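Local coordinates for esterase Rv0045c (Mycobacterium tuberculosis, PDB 6WYN), which hydrolyses short, straight-chain carboxylic esters with a preference for four-atom chains and is probably involved in ester and lipid metabolism, though its physiological substrate is unknown, at residues P63-V68 with L76-S81; A82-F87 with L105-L110; Q93-W98 with A109-L114; T136-L141 with I162-M167; E149-M154 with D170-L175. All coordinates share one frame; numbering follows the deposited sequence.

Interaction 1. Residues P63-V68 with L76-S81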
# COMPACT_ATOMS: atom_id res chain seq x y z
N PRO A 63 8.79 17.53 5.66
CA PRO A 63 8.11 18.05 4.47
C PRO A 63 6.66 18.47 4.80
O PRO A 63 6.13 18.12 5.85
CB PRO A 63 8.11 16.85 3.52
CG PRO A 63 8.01 15.69 4.46
CD PRO A 63 8.89 16.06 5.64
N GLU A 64 6.08 19.30 3.93
CA GLU A 64 4.65 19.71 4.01
C GLU A 64 3.81 18.48 3.65
O GLU A 64 4.19 17.76 2.72
CB GLU A 64 4.31 20.79 2.99
CG GLU A 64 4.84 22.17 3.31
CD GLU A 64 4.55 23.13 2.16
OE1 GLU A 64 4.44 22.67 0.97
OE2 GLU A 64 4.38 24.34 2.45
N VAL A 65 2.71 18.27 4.35
CA VAL A 65 1.77 17.18 3.98
C VAL A 65 0.36 17.62 4.38
O VAL A 65 0.20 18.26 5.41
CB VAL A 65 2.21 15.82 4.58
CG1 VAL A 65 2.42 15.91 6.09
CG2 VAL A 65 1.23 14.68 4.24
N GLU A 66 -0.65 17.23 3.59
CA GLU A 66 -2.05 17.45 3.96
C GLU A 66 -2.88 16.32 3.37
O GLU A 66 -2.43 15.69 2.39
CB GLU A 66 -2.51 18.84 3.48
CG GLU A 66 -2.43 19.05 1.99
CD GLU A 66 -2.88 20.43 1.52
OE1 GLU A 66 -2.97 21.34 2.36
OE2 GLU A 66 -3.16 20.61 0.35
N ARG A 67 -4.02 16.06 3.97
CA ARG A 67 -5.01 15.11 3.45
C ARG A 67 -5.81 15.80 2.34
O ARG A 67 -6.19 17.00 2.48
CB ARG A 67 -5.90 14.60 4.59
CG ARG A 67 -6.81 13.48 4.15
CD ARG A 67 -7.33 12.68 5.31
NE ARG A 67 -6.29 11.82 5.91
CZ ARG A 67 -5.86 10.64 5.42
NH1 ARG A 67 -4.96 9.95 6.10
NH2 ARG A 67 -6.37 10.12 4.32
N VAL A 68 -6.02 15.08 1.24
CA VAL A 68 -6.90 15.54 0.13
C VAL A 68 -8.00 14.49 -0.09
O VAL A 68 -7.87 13.31 0.37
CB VAL A 68 -6.12 15.90 -1.14
CG1 VAL A 68 -5.13 17.04 -0.93
CG2 VAL A 68 -5.39 14.71 -1.73
N LEU A 76 -2.95 11.28 1.12
CA LEU A 76 -1.96 12.25 1.68
C LEU A 76 -1.14 12.81 0.55
O LEU A 76 -0.55 12.03 -0.23
CB LEU A 76 -1.09 11.53 2.71
CG LEU A 76 -1.82 11.01 3.93
CD1 LEU A 76 -0.86 10.29 4.86
CD2 LEU A 76 -2.51 12.14 4.65
N ARG A 77 -1.09 14.13 0.45
CA ARG A 77 -0.31 14.85 -0.59
C ARG A 77 0.89 15.48 0.11
O ARG A 77 0.69 16.35 1.01
CB ARG A 77 -1.15 15.88 -1.34
CG ARG A 77 -0.43 16.52 -2.51
CD ARG A 77 -1.35 17.26 -3.46
NE ARG A 77 -1.95 18.38 -2.73
CZ ARG A 77 -3.05 19.03 -3.11
NH1 ARG A 77 -3.53 19.99 -2.33
NH2 ARG A 77 -3.63 18.73 -4.24
N TRP A 78 2.08 15.05 -0.30
CA TRP A 78 3.38 15.43 0.30
C TRP A 78 4.11 16.40 -0.61
O TRP A 78 4.15 16.12 -1.84
CB TRP A 78 4.25 14.19 0.48
CG TRP A 78 3.68 13.17 1.41
CD1 TRP A 78 2.74 12.19 1.15
CD2 TRP A 78 4.07 13.01 2.76
NE1 TRP A 78 2.54 11.44 2.28
CE2 TRP A 78 3.37 11.91 3.27
CE3 TRP A 78 5.00 13.69 3.57
CZ2 TRP A 78 3.54 11.48 4.59
CZ3 TRP A 78 5.18 13.24 4.86
CH2 TRP A 78 4.47 12.15 5.36
N GLY A 79 4.67 17.46 -0.02
CA GLY A 79 5.60 18.35 -0.72
C GLY A 79 4.91 19.32 -1.66
O GLY A 79 5.60 19.74 -2.62
N GLY A 80 3.62 19.63 -1.49
CA GLY A 80 2.90 20.52 -2.44
C GLY A 80 1.97 19.82 -3.44
O GLY A 80 1.74 18.60 -3.34
N SER A 81 1.51 20.54 -4.45
CA SER A 81 0.40 20.10 -5.34
C SER A 81 0.87 19.43 -6.64
O SER A 81 -0.07 19.14 -7.42
CB SER A 81 -0.51 21.26 -5.64
OG SER A 81 0.21 22.20 -6.42
O HOH W 1 -0.43 19.97 -0.98

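Interaction 2. Residues A82-F87 with L105-L110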
# COMPACT_ATOMS: atom_id res chain seq x y z
N ALA A 82 2.19 19.13 -6.86
CA ALA A 82 2.72 18.49 -8.11
C ALA A 82 3.44 17.16 -7.82
O ALA A 82 4.66 17.03 -7.88
CB ALA A 82 3.60 19.47 -8.79
N PRO A 83 2.73 16.11 -7.43
CA PRO A 83 3.38 14.86 -7.05
C PRO A 83 4.21 14.24 -8.18
O PRO A 83 3.72 14.21 -9.29
CB PRO A 83 2.21 13.92 -6.73
CG PRO A 83 1.03 14.81 -6.48
CD PRO A 83 1.28 16.12 -7.19
N ARG A 84 5.41 13.73 -7.88
CA ARG A 84 6.24 12.95 -8.83
C ARG A 84 5.90 11.45 -8.74
O ARG A 84 6.05 10.76 -9.75
CB ARG A 84 7.73 13.09 -8.50
CG ARG A 84 8.47 14.32 -9.00
CD ARG A 84 9.99 14.11 -8.93
NE ARG A 84 10.50 13.29 -10.03
CZ ARG A 84 11.75 12.83 -10.16
NH1 ARG A 84 12.67 13.09 -9.25
NH2 ARG A 84 12.06 12.09 -11.22
N VAL A 85 5.50 10.95 -7.56
CA VAL A 85 5.30 9.50 -7.34
C VAL A 85 3.95 9.28 -6.69
O VAL A 85 3.61 10.01 -5.76
CB VAL A 85 6.40 8.93 -6.44
CG1 VAL A 85 6.32 7.42 -6.37
CG2 VAL A 85 7.78 9.39 -6.92
N ILE A 86 3.26 8.27 -7.15
CA ILE A 86 2.04 7.75 -6.48
C ILE A 86 2.38 6.46 -5.75
O ILE A 86 3.00 5.59 -6.37
CB ILE A 86 0.96 7.53 -7.54
CG1 ILE A 86 0.66 8.80 -8.33
CG2 ILE A 86 -0.27 6.97 -6.87
CD1 ILE A 86 -0.03 8.53 -9.66
N PHE A 87 1.94 6.33 -4.50
CA PHE A 87 2.14 5.13 -3.67
C PHE A 87 0.77 4.53 -3.36
O PHE A 87 -0.12 5.31 -2.94
CB PHE A 87 2.88 5.50 -2.39
CG PHE A 87 4.31 5.91 -2.56
CD1 PHE A 87 4.66 7.23 -2.76
CD2 PHE A 87 5.32 4.96 -2.45
CE1 PHE A 87 5.99 7.61 -2.87
CE2 PHE A 87 6.65 5.33 -2.61
CZ PHE A 87 6.98 6.65 -2.80
N LEU A 105 12.65 9.72 1.07
CA LEU A 105 12.92 9.99 -0.35
C LEU A 105 12.98 11.50 -0.64
O LEU A 105 13.71 11.90 -1.58
CB LEU A 105 11.84 9.29 -1.15
CG LEU A 105 12.02 9.27 -2.64
CD1 LEU A 105 13.26 8.48 -3.01
CD2 LEU A 105 10.77 8.70 -3.30
N GLY A 106 12.20 12.31 0.08
CA GLY A 106 12.23 13.77 -0.10
C GLY A 106 11.63 14.23 -1.41
O GLY A 106 11.93 15.30 -1.82
N GLU A 107 10.80 13.44 -2.08
CA GLU A 107 10.13 13.86 -3.33
C GLU A 107 8.66 14.23 -3.08
O GLU A 107 7.95 13.64 -2.27
CB GLU A 107 10.20 12.72 -4.33
CG GLU A 107 11.61 12.37 -4.71
CD GLU A 107 12.30 13.46 -5.51
OE1 GLU A 107 11.68 13.95 -6.48
OE2 GLU A 107 13.43 13.87 -5.10
N PRO A 108 8.08 15.15 -3.86
CA PRO A 108 6.62 15.34 -3.84
C PRO A 108 5.89 14.06 -4.25
O PRO A 108 6.25 13.39 -5.24
CB PRO A 108 6.36 16.50 -4.80
CG PRO A 108 7.63 16.58 -5.66
CD PRO A 108 8.77 16.06 -4.80
N ALA A 109 4.85 13.69 -3.50
CA ALA A 109 4.22 12.36 -3.66
C ALA A 109 2.74 12.37 -3.28
O ALA A 109 2.36 13.19 -2.49
CB ALA A 109 4.98 11.38 -2.81
N LEU A 110 1.98 11.39 -3.77
CA LEU A 110 0.57 11.19 -3.37
C LEU A 110 0.48 9.76 -2.87
O LEU A 110 0.71 8.83 -3.67
CB LEU A 110 -0.36 11.46 -4.55
CG LEU A 110 -1.84 11.55 -4.18
CD1 LEU A 110 -2.12 12.82 -3.42
CD2 LEU A 110 -2.75 11.48 -5.41

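Interaction 3. Residues Q93-W98 with A109-L114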
# COMPACT_ATOMS: atom_id res chain seq x y z
N GLN A 93 -3.94 -2.05 5.04
CA GLN A 93 -3.02 -0.91 5.33
C GLN A 93 -3.76 0.43 5.09
O GLN A 93 -4.94 0.41 4.78
CB GLN A 93 -1.76 -1.02 4.48
CG GLN A 93 -0.94 -2.28 4.77
CD GLN A 93 0.41 -2.24 4.11
OE1 GLN A 93 0.59 -1.66 3.02
NE2 GLN A 93 1.33 -2.96 4.73
N ASN A 94 -3.04 1.54 5.14
CA ASN A 94 -3.51 2.85 4.69
C ASN A 94 -2.31 3.62 4.17
O ASN A 94 -1.18 3.10 4.26
CB ASN A 94 -4.27 3.60 5.79
CG ASN A 94 -3.37 4.00 6.93
OD1 ASN A 94 -2.79 5.10 6.90
ND2 ASN A 94 -3.25 3.10 7.90
N ALA A 95 -2.56 4.80 3.65
CA ALA A 95 -1.55 5.69 3.06
C ALA A 95 -0.34 5.92 4.00
O ALA A 95 0.75 6.19 3.48
CB ALA A 95 -2.21 6.98 2.68
N HIS A 96 -0.56 5.95 5.31
CA HIS A 96 0.49 6.27 6.29
C HIS A 96 1.59 5.19 6.28
O HIS A 96 2.69 5.48 6.79
CB HIS A 96 -0.06 6.42 7.71
CG HIS A 96 -0.67 7.75 7.99
ND1 HIS A 96 0.10 8.85 8.25
CD2 HIS A 96 -1.97 8.15 8.08
CE1 HIS A 96 -0.69 9.89 8.50
NE2 HIS A 96 -1.96 9.49 8.39
N THR A 97 1.32 4.00 5.72
CA THR A 97 2.35 2.93 5.59
C THR A 97 3.55 3.54 4.88
O THR A 97 4.69 3.09 5.10
CB THR A 97 1.82 1.68 4.86
OG1 THR A 97 2.71 0.58 5.08
CG2 THR A 97 1.70 1.87 3.37
N TRP A 98 3.34 4.52 4.02
CA TRP A 98 4.44 5.09 3.21
C TRP A 98 5.18 6.24 3.89
O TRP A 98 6.12 6.72 3.26
CB TRP A 98 3.92 5.52 1.86
CG TRP A 98 3.29 4.43 1.10
CD1 TRP A 98 1.96 4.23 0.87
CD2 TRP A 98 3.99 3.36 0.47
NE1 TRP A 98 1.79 3.15 0.05
CE2 TRP A 98 3.01 2.56 -0.16
CE3 TRP A 98 5.34 3.01 0.37
CZ2 TRP A 98 3.35 1.42 -0.87
CZ3 TRP A 98 5.67 1.87 -0.32
CH2 TRP A 98 4.69 1.13 -0.99
N ALA A 109 4.85 13.69 -3.50
CA ALA A 109 4.22 12.36 -3.66
C ALA A 109 2.74 12.37 -3.28
O ALA A 109 2.36 13.19 -2.49
CB ALA A 109 4.98 11.38 -2.81
N LEU A 110 1.98 11.39 -3.77
CA LEU A 110 0.57 11.19 -3.37
C LEU A 110 0.48 9.76 -2.87
O LEU A 110 0.71 8.83 -3.67
CB LEU A 110 -0.36 11.46 -4.55
CG LEU A 110 -1.84 11.55 -4.18
CD1 LEU A 110 -2.12 12.82 -3.42
CD2 LEU A 110 -2.75 11.48 -5.41
N ALA A 111 0.13 9.60 -1.61
CA ALA A 111 -0.12 8.28 -1.01
C ALA A 111 -1.63 8.13 -0.84
O ALA A 111 -2.25 8.81 -0.03
CB ALA A 111 0.67 8.15 0.27
N VAL A 112 -2.17 7.23 -1.64
CA VAL A 112 -3.64 7.13 -1.69
C VAL A 112 -4.20 6.09 -0.74
O VAL A 112 -3.55 5.08 -0.56
CB VAL A 112 -4.08 6.79 -3.12
CG1 VAL A 112 -5.57 6.76 -3.23
CG2 VAL A 112 -3.50 7.76 -4.14
N ASP A 113 -5.34 6.39 -0.12
CA ASP A 113 -6.11 5.37 0.62
C ASP A 113 -6.96 4.60 -0.40
O ASP A 113 -7.76 5.22 -1.08
CB ASP A 113 -6.99 5.95 1.71
CG ASP A 113 -6.27 6.50 2.95
OD1 ASP A 113 -5.20 5.94 3.30
OD2 ASP A 113 -6.79 7.47 3.58
N LEU A 114 -6.70 3.30 -0.57
CA LEU A 114 -7.50 2.43 -1.44
C LEU A 114 -8.93 2.43 -0.90
O LEU A 114 -9.15 2.53 0.29
CB LEU A 114 -6.92 1.01 -1.46
CG LEU A 114 -5.55 0.83 -2.13
CD1 LEU A 114 -5.22 -0.63 -2.08
CD2 LEU A 114 -5.50 1.37 -3.57
O HOH W 2 -4.33 7.10 5.61

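Interaction 4. Residues T136-L141 with I162-M167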
# COMPACT_ATOMS: atom_id res chain seq x y z
N THR A 136 -12.24 3.40 -9.72
CA THR A 136 -12.45 4.53 -8.78
C THR A 136 -11.25 5.51 -8.87
O THR A 136 -11.45 6.75 -8.99
CB THR A 136 -12.70 3.95 -7.40
OG1 THR A 136 -13.72 2.94 -7.45
CG2 THR A 136 -13.05 5.03 -6.39
N LEU A 137 -10.01 5.00 -8.90
CA LEU A 137 -8.79 5.83 -8.68
C LEU A 137 -8.44 6.63 -9.91
O LEU A 137 -7.95 7.71 -9.72
CB LEU A 137 -7.60 4.98 -8.23
CG LEU A 137 -7.59 4.60 -6.75
CD1 LEU A 137 -6.69 3.40 -6.50
CD2 LEU A 137 -7.12 5.77 -5.93
N ALA A 138 -8.63 6.11 -11.14
CA ALA A 138 -8.01 6.75 -12.32
C ALA A 138 -8.40 8.23 -12.44
O ALA A 138 -7.55 9.11 -12.66
CB ALA A 138 -8.35 5.98 -13.58
N PRO A 139 -9.70 8.59 -12.38
CA PRO A 139 -10.09 10.00 -12.56
C PRO A 139 -9.55 10.89 -11.42
O PRO A 139 -9.18 12.01 -11.62
CB PRO A 139 -11.64 9.99 -12.52
CG PRO A 139 -12.07 8.56 -12.37
CD PRO A 139 -10.83 7.70 -12.13
N VAL A 140 -9.45 10.35 -10.22
CA VAL A 140 -8.88 11.11 -9.06
C VAL A 140 -7.40 11.39 -9.31
O VAL A 140 -6.95 12.52 -9.12
CB VAL A 140 -9.13 10.34 -7.77
CG1 VAL A 140 -8.44 11.01 -6.55
CG2 VAL A 140 -10.63 10.18 -7.53
N LEU A 141 -6.66 10.37 -9.75
CA LEU A 141 -5.22 10.52 -10.05
C LEU A 141 -5.02 11.48 -11.21
O LEU A 141 -4.07 12.24 -11.16
CB LEU A 141 -4.60 9.14 -10.33
CG LEU A 141 -4.70 8.15 -9.17
CD1 LEU A 141 -4.14 6.78 -9.54
CD2 LEU A 141 -3.99 8.69 -7.94
N ILE A 162 -0.96 -2.11 -11.69
CA ILE A 162 -0.93 -2.80 -13.00
C ILE A 162 -2.19 -2.39 -13.77
O ILE A 162 -2.05 -2.00 -14.91
CB ILE A 162 -0.83 -4.32 -12.82
CG1 ILE A 162 0.58 -4.71 -12.37
CG2 ILE A 162 -1.22 -5.00 -14.14
CD1 ILE A 162 0.69 -6.12 -11.88
N ARG A 163 -3.37 -2.50 -13.16
CA ARG A 163 -4.64 -2.19 -13.84
C ARG A 163 -4.65 -0.72 -14.27
O ARG A 163 -4.92 -0.43 -15.47
CB ARG A 163 -5.84 -2.58 -12.99
CG ARG A 163 -7.14 -2.45 -13.77
CD ARG A 163 -7.12 -2.92 -15.24
NE ARG A 163 -8.35 -2.60 -15.93
CZ ARG A 163 -8.60 -2.84 -17.23
NH1 ARG A 163 -9.77 -2.49 -17.74
NH2 ARG A 163 -7.70 -3.41 -18.00
N LEU A 164 -4.20 0.20 -13.41
CA LEU A 164 -4.07 1.62 -13.81
C LEU A 164 -3.17 1.76 -15.03
O LEU A 164 -3.52 2.53 -15.96
CB LEU A 164 -3.51 2.45 -12.65
CG LEU A 164 -4.48 2.72 -11.52
CD1 LEU A 164 -3.74 3.26 -10.29
CD2 LEU A 164 -5.56 3.72 -11.97
N ALA A 165 -2.00 1.13 -15.04
CA ALA A 165 -1.02 1.27 -16.15
C ALA A 165 -1.67 0.84 -17.47
O ALA A 165 -1.30 1.36 -18.53
CB ALA A 165 0.21 0.43 -15.88
N ALA A 166 -2.55 -0.16 -17.40
CA ALA A 166 -3.21 -0.77 -18.56
C ALA A 166 -4.29 0.19 -19.07
O ALA A 166 -4.30 0.45 -20.26
CB ALA A 166 -3.82 -2.10 -18.19
N MET A 167 -5.13 0.69 -18.17
CA MET A 167 -6.35 1.45 -18.53
C MET A 167 -5.97 2.91 -18.76
O MET A 167 -6.60 3.53 -19.63
CB MET A 167 -7.48 1.29 -17.50
CG MET A 167 -7.29 2.03 -16.19
SD MET A 167 -8.66 1.76 -15.01
CE MET A 167 -9.78 3.04 -15.59

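Interaction 5. Residues E149-M154 with D170-L175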
# COMPACT_ATOMS: atom_id res chain seq x y z
N GLU A 149 4.90 10.26 -13.25
CA GLU A 149 5.30 9.09 -14.09
C GLU A 149 5.28 7.78 -13.26
O GLU A 149 4.69 6.82 -13.79
CB GLU A 149 6.68 9.33 -14.70
CG GLU A 149 6.66 10.32 -15.86
CD GLU A 149 7.90 11.18 -16.01
OE1 GLU A 149 8.68 11.31 -15.03
OE2 GLU A 149 8.08 11.74 -17.12
N PHE A 150 5.84 7.76 -12.03
CA PHE A 150 6.16 6.53 -11.24
C PHE A 150 5.02 6.16 -10.29
O PHE A 150 4.55 6.99 -9.51
CB PHE A 150 7.47 6.71 -10.45
CG PHE A 150 8.54 7.39 -11.27
CD1 PHE A 150 8.57 8.77 -11.41
CD2 PHE A 150 9.45 6.63 -12.01
CE1 PHE A 150 9.51 9.40 -12.22
CE2 PHE A 150 10.40 7.26 -12.81
CZ PHE A 150 10.44 8.63 -12.91
N VAL A 151 4.63 4.89 -10.29
CA VAL A 151 3.68 4.31 -9.32
C VAL A 151 4.35 3.17 -8.59
O VAL A 151 4.82 2.24 -9.23
CB VAL A 151 2.38 3.87 -10.00
CG1 VAL A 151 1.35 3.39 -9.00
CG2 VAL A 151 1.84 5.02 -10.83
N VAL A 152 4.35 3.27 -7.27
CA VAL A 152 4.82 2.23 -6.35
C VAL A 152 3.59 1.66 -5.68
O VAL A 152 2.90 2.44 -5.03
CB VAL A 152 5.77 2.83 -5.33
CG1 VAL A 152 6.28 1.78 -4.36
CG2 VAL A 152 6.89 3.58 -6.02
N GLY A 153 3.41 0.34 -5.78
CA GLY A 153 2.28 -0.34 -5.16
C GLY A 153 2.73 -1.56 -4.41
O GLY A 153 3.43 -2.43 -5.02
N MET A 154 2.25 -1.72 -3.19
CA MET A 154 2.53 -2.95 -2.41
C MET A 154 1.31 -3.89 -2.43
O MET A 154 0.16 -3.44 -2.17
CB MET A 154 2.90 -2.58 -0.98
CG MET A 154 3.29 -3.77 -0.16
SD MET A 154 2.00 -4.06 1.04
CE MET A 154 2.58 -5.53 1.87
N ASP A 170 -0.97 6.95 -20.54
CA ASP A 170 -0.47 8.36 -20.57
C ASP A 170 0.07 8.74 -19.19
O ASP A 170 1.15 9.33 -19.16
CB ASP A 170 -1.58 9.32 -21.03
CG ASP A 170 -2.89 9.15 -20.29
OD1 ASP A 170 -3.53 8.09 -20.47
OD2 ASP A 170 -3.25 10.05 -19.52
N LEU A 171 -0.65 8.41 -18.12
CA LEU A 171 -0.26 8.60 -16.70
C LEU A 171 1.07 7.87 -16.37
O LEU A 171 2.11 8.55 -16.23
CB LEU A 171 -1.39 8.06 -15.81
CG LEU A 171 -1.90 8.98 -14.69
CD1 LEU A 171 -3.27 9.54 -15.04
CD2 LEU A 171 -1.93 8.26 -13.34
N VAL A 172 1.01 6.53 -16.24
CA VAL A 172 2.01 5.62 -15.59
C VAL A 172 3.20 5.42 -16.52
O VAL A 172 3.04 4.69 -17.52
CB VAL A 172 1.39 4.25 -15.27
CG1 VAL A 172 2.38 3.32 -14.56
CG2 VAL A 172 0.09 4.35 -14.49
N GLY A 173 4.34 6.02 -16.21
CA GLY A 173 5.58 5.80 -16.98
C GLY A 173 6.28 4.53 -16.53
O GLY A 173 6.90 3.87 -17.39
N GLU A 174 6.18 4.19 -15.23
CA GLU A 174 7.06 3.19 -14.58
C GLU A 174 6.35 2.60 -13.36
O GLU A 174 5.72 3.39 -12.63
CB GLU A 174 8.33 3.99 -14.31
CG GLU A 174 9.45 3.22 -13.73
CD GLU A 174 10.48 2.75 -14.74
OE1 GLU A 174 10.67 3.42 -15.80
OE2 GLU A 174 11.09 1.72 -14.44
N LEU A 175 6.37 1.28 -13.19
CA LEU A 175 5.75 0.58 -12.04
C LEU A 175 6.84 0.01 -11.13
O LEU A 175 7.79 -0.65 -11.63
CB LEU A 175 4.87 -0.57 -12.48
CG LEU A 175 3.59 -0.19 -13.22
CD1 LEU A 175 3.03 -1.36 -14.01
CD2 LEU A 175 2.55 0.31 -12.24

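Interaction 1. Residues P63-V68 with L76-S81
Arg77 and Glu66 form a hydrogen-bonded pair in an antiparallel beta hairpin, strands 65-70 and 73-78, that ends one side of the central sheet; Arg77 N reaches Glu66 O at 2.8 Å, and Glu66 N returns the bond to Arg77 O. The Arg77 side chain starts with CB 3.9 Å from Glu66 O. Its CG stands opposite the backbone N (chi1 -173°), and with a bend at chi3 this sets the head group beside Glu66. NE gives its hydrogen to a water at 2.8 Å, and that water makes a weak bond to Glu66 OE2. At CZ, Val68 CG1 sits 3.6 Å away over the centre of one guanidinium face, while Ser81 CB lies over the opposite face. Of the two terminal nitrogens, NH1 closes a salt bridge to Glu66 OE2 at 2.8 Å, while NH2 stays near Val68 CG1; the oxygen lies near the guanidinium plane although the carboxylate is turned 37° from it.

The other face of the hairpin carries Val65, Trp78, Arg67 and Leu76. Val65 CG2 makes a CH-pi contact 3.7 Å from the centroid of the Trp78 six-membered ring, 16° off the normal. Leu76 CD2 lies over one face of the Arg67 guanidinium, whose charge pairs with Glu45 and Asp113. Past the paired strands, Pro63 CG abuts the Trp78 ring edge, 3.7 Å from CE3.

Interaction 2. Residues A82-F87 with L105-L110
Leu110, Pro108 and Arg84 bury the most surface where the two parallel strands of a beta-alpha-beta unit run together. Leu110 is gripped through its backbone on both sides of Ile86: its N donates to Val85 O at 2.9 Å, and its O accepts from Phe87 N at 2.9 Å. Its side chain runs alongside the Pro83 ring, pointing the same way, with Leu110 CB 4.1 Å from Pro83 CG.

Pro108 contributes both its carbonyl and its ring. Arg84 N binds Pro108 O at 2.8 Å, but from 53° out of the carbonyl plane, and Val85 N adds a weak second bond to the same oxygen. The proline ring packs on the first segment, with Pro108 CB 3.6 Å from Ala82 O.

The Arg84 chain crosses the Pro108 ring obliquely and bends at chi3, which brings NH1 to Glu107 OE1 in a 3.1 Å salt bridge. Glu107 is itself bent at chi2; the donor meets its oxygen from above the carboxylate, 62° out of the plane, and the two flat groups are turned 81° apart. Arg84 NH1 has a weak second partner in Thr330.

Beyond the contact, strand 150-154 flanks strand 85-88 on its far side and strand 73-78 flanks strand 109-112. Helix 317-328 packs on Leu105 and Glu107, and the linking helix 99-105 packs on Phe87.

Interaction 3. Residues Q93-W98 with A109-L114
Asp113 OD1 is gripped twice: by Ala95 N, which meets it at 2.9 Å nearly along the C-O axis of the carboxylate, and by a water that donates at 2.7 Å. The same water donates to Asn94 OD1, which also accepts from His96 N at 2.9 Å to make an Asx turn. Here the loop following strand 85-88 of the alpha/beta-hydrolase fold is pinned to segment 109-114. In Asn94, CG sits between the backbone N and the carbonyl carbon (chi1 67°), folding the amide back over the turn; the His96 N-H approaches OD1 from 48° out of the amide plane, while ND2 binds Asn237.

The second Asp113 oxygen, OD2, is taken up by His119 N and a salt bridge to Arg67, an arrangement that would probably stabilise the ionised carboxylate in this buried setting. Beneath the polar link the chains pack closely. Ala95 CB points at the strand and lies 3.2 Å from Asp113 OD1. It also approaches the strand backbone, 3.3 Å from Ala111 O. Trp98, whose side chain is about 9 Å from that of the probable nucleophile Ser155, touches the strand at one carbon: Trp98 CD1 lies 4.2 Å from Ala111 CB.

Interaction 4. Residues T136-L141 with I162-M167
No flat side chain lies between Ala138 and its partners Leu164 and Met167; the contact is made by aliphatic carbons and the Met167 methyl. The nearby guanidinium of Arg163 takes no part in it: Met167 CB lies over one of its faces, 4.2 Å above the plane and displaced toward the rim, and its NH2 is held by a salt bridge to Asp265.

Leu164 is the central residue, its two methyls divided between neighbours. CD2 lands on the small side chain of Ala138, 3.9 Å from Ala138 CB, and CD1 meets Leu141 CD1 at 3.6 Å. The Leu141 and Leu164 side chains cross at about a right angle and meet through these methyls. These are two helices on the same side of the alpha/beta-hydrolase sheet, 130-144 and 156-167, the latter directly following Ser155, the probable nucleophile. Their local axes come within 10.4 Å at a crossing angle of -65°. Helix 130-144 is kinked at Pro139, whose N has no hydrogen bond to the preceding turn.

Met167 closes the outer margin: its CG lies between the backbone N and the carbonyl carbon (chi1 73°), and a bend at chi3 swings the terminal methyl across, placing Met167 CE 3.8 Å from Ala138 CB.

Interaction 5. Residues E149-M154 with D170-L175
Phe150 and Val151 pair in parallel with Glu174 and Leu175, joining strands 150-154 and 174-178 of a beta-alpha-beta unit whose connecting helix is 156-167. The pairing is entered through Glu149 O, which takes a bond from Gly173 N, modelled at a doubtfully short 2.6 Å beside the poorly ordered Glu149, and a weak one from Glu174 N at 3.3 Å. One step on, Val151 N donates to Glu174 O at 3.0 Å with an N-H...O angle of 169°, a nearly straight bond. Leu175 CA then comes within 3.4 Å of Val151 O in a CA-H...O contact.

On the face bearing Phe150 and Glu174, the two side chains cross at a slant. Phe150 CD2 touches Glu174 CB at 3.7 Å, so the contact involves the aliphatic stem of the glutamate. Glu174 CG is set opposite the backbone N (chi1 -176°); a bend at chi2 leads the carboxylate off to its salt-bridge partner Arg300. Helix 317-328 packs on both residues from this side.

On the other face Val151, Val172 and Leu175 make apolar contacts, and helix 156-167 packs on them. Strand 150-154 runs from here toward the nucleophile elbow, where Gly153 lies two residues before the probable nucleophile Ser155. Val151 and Val172 cross at about a right angle, and Val151 CG2 lies 4.1 Å from Val172 CG2. Leu175 reaches the same valine from the neighbouring strand, with Leu175 CD2 4.2 Å from Val151 CB.

How the interactions relate
Interactions 1, 2, 3 and 5 all reach one eight-stranded sheet, while interaction 4 joins two helices on one side of it. Interactions 2 and 3 share Ala109 and Leu110 on strand 109-112, and strand 73-78 of interaction 1 borders that strand; their centres lie 9 to 12 Å apart. Strands 85-88 and 150-154 are neighbours, linking interaction 2 to interaction 5. Interaction 1 closes before the others open, whereas interactions 4 and 5 alternate along the chain, with centres 10 Å apart and Ala165 packed on Val172. The set thus runs from the sheet's hairpin edge to the strand and helix flanking the probable nucleophile, within the esterase's alpha/beta domain.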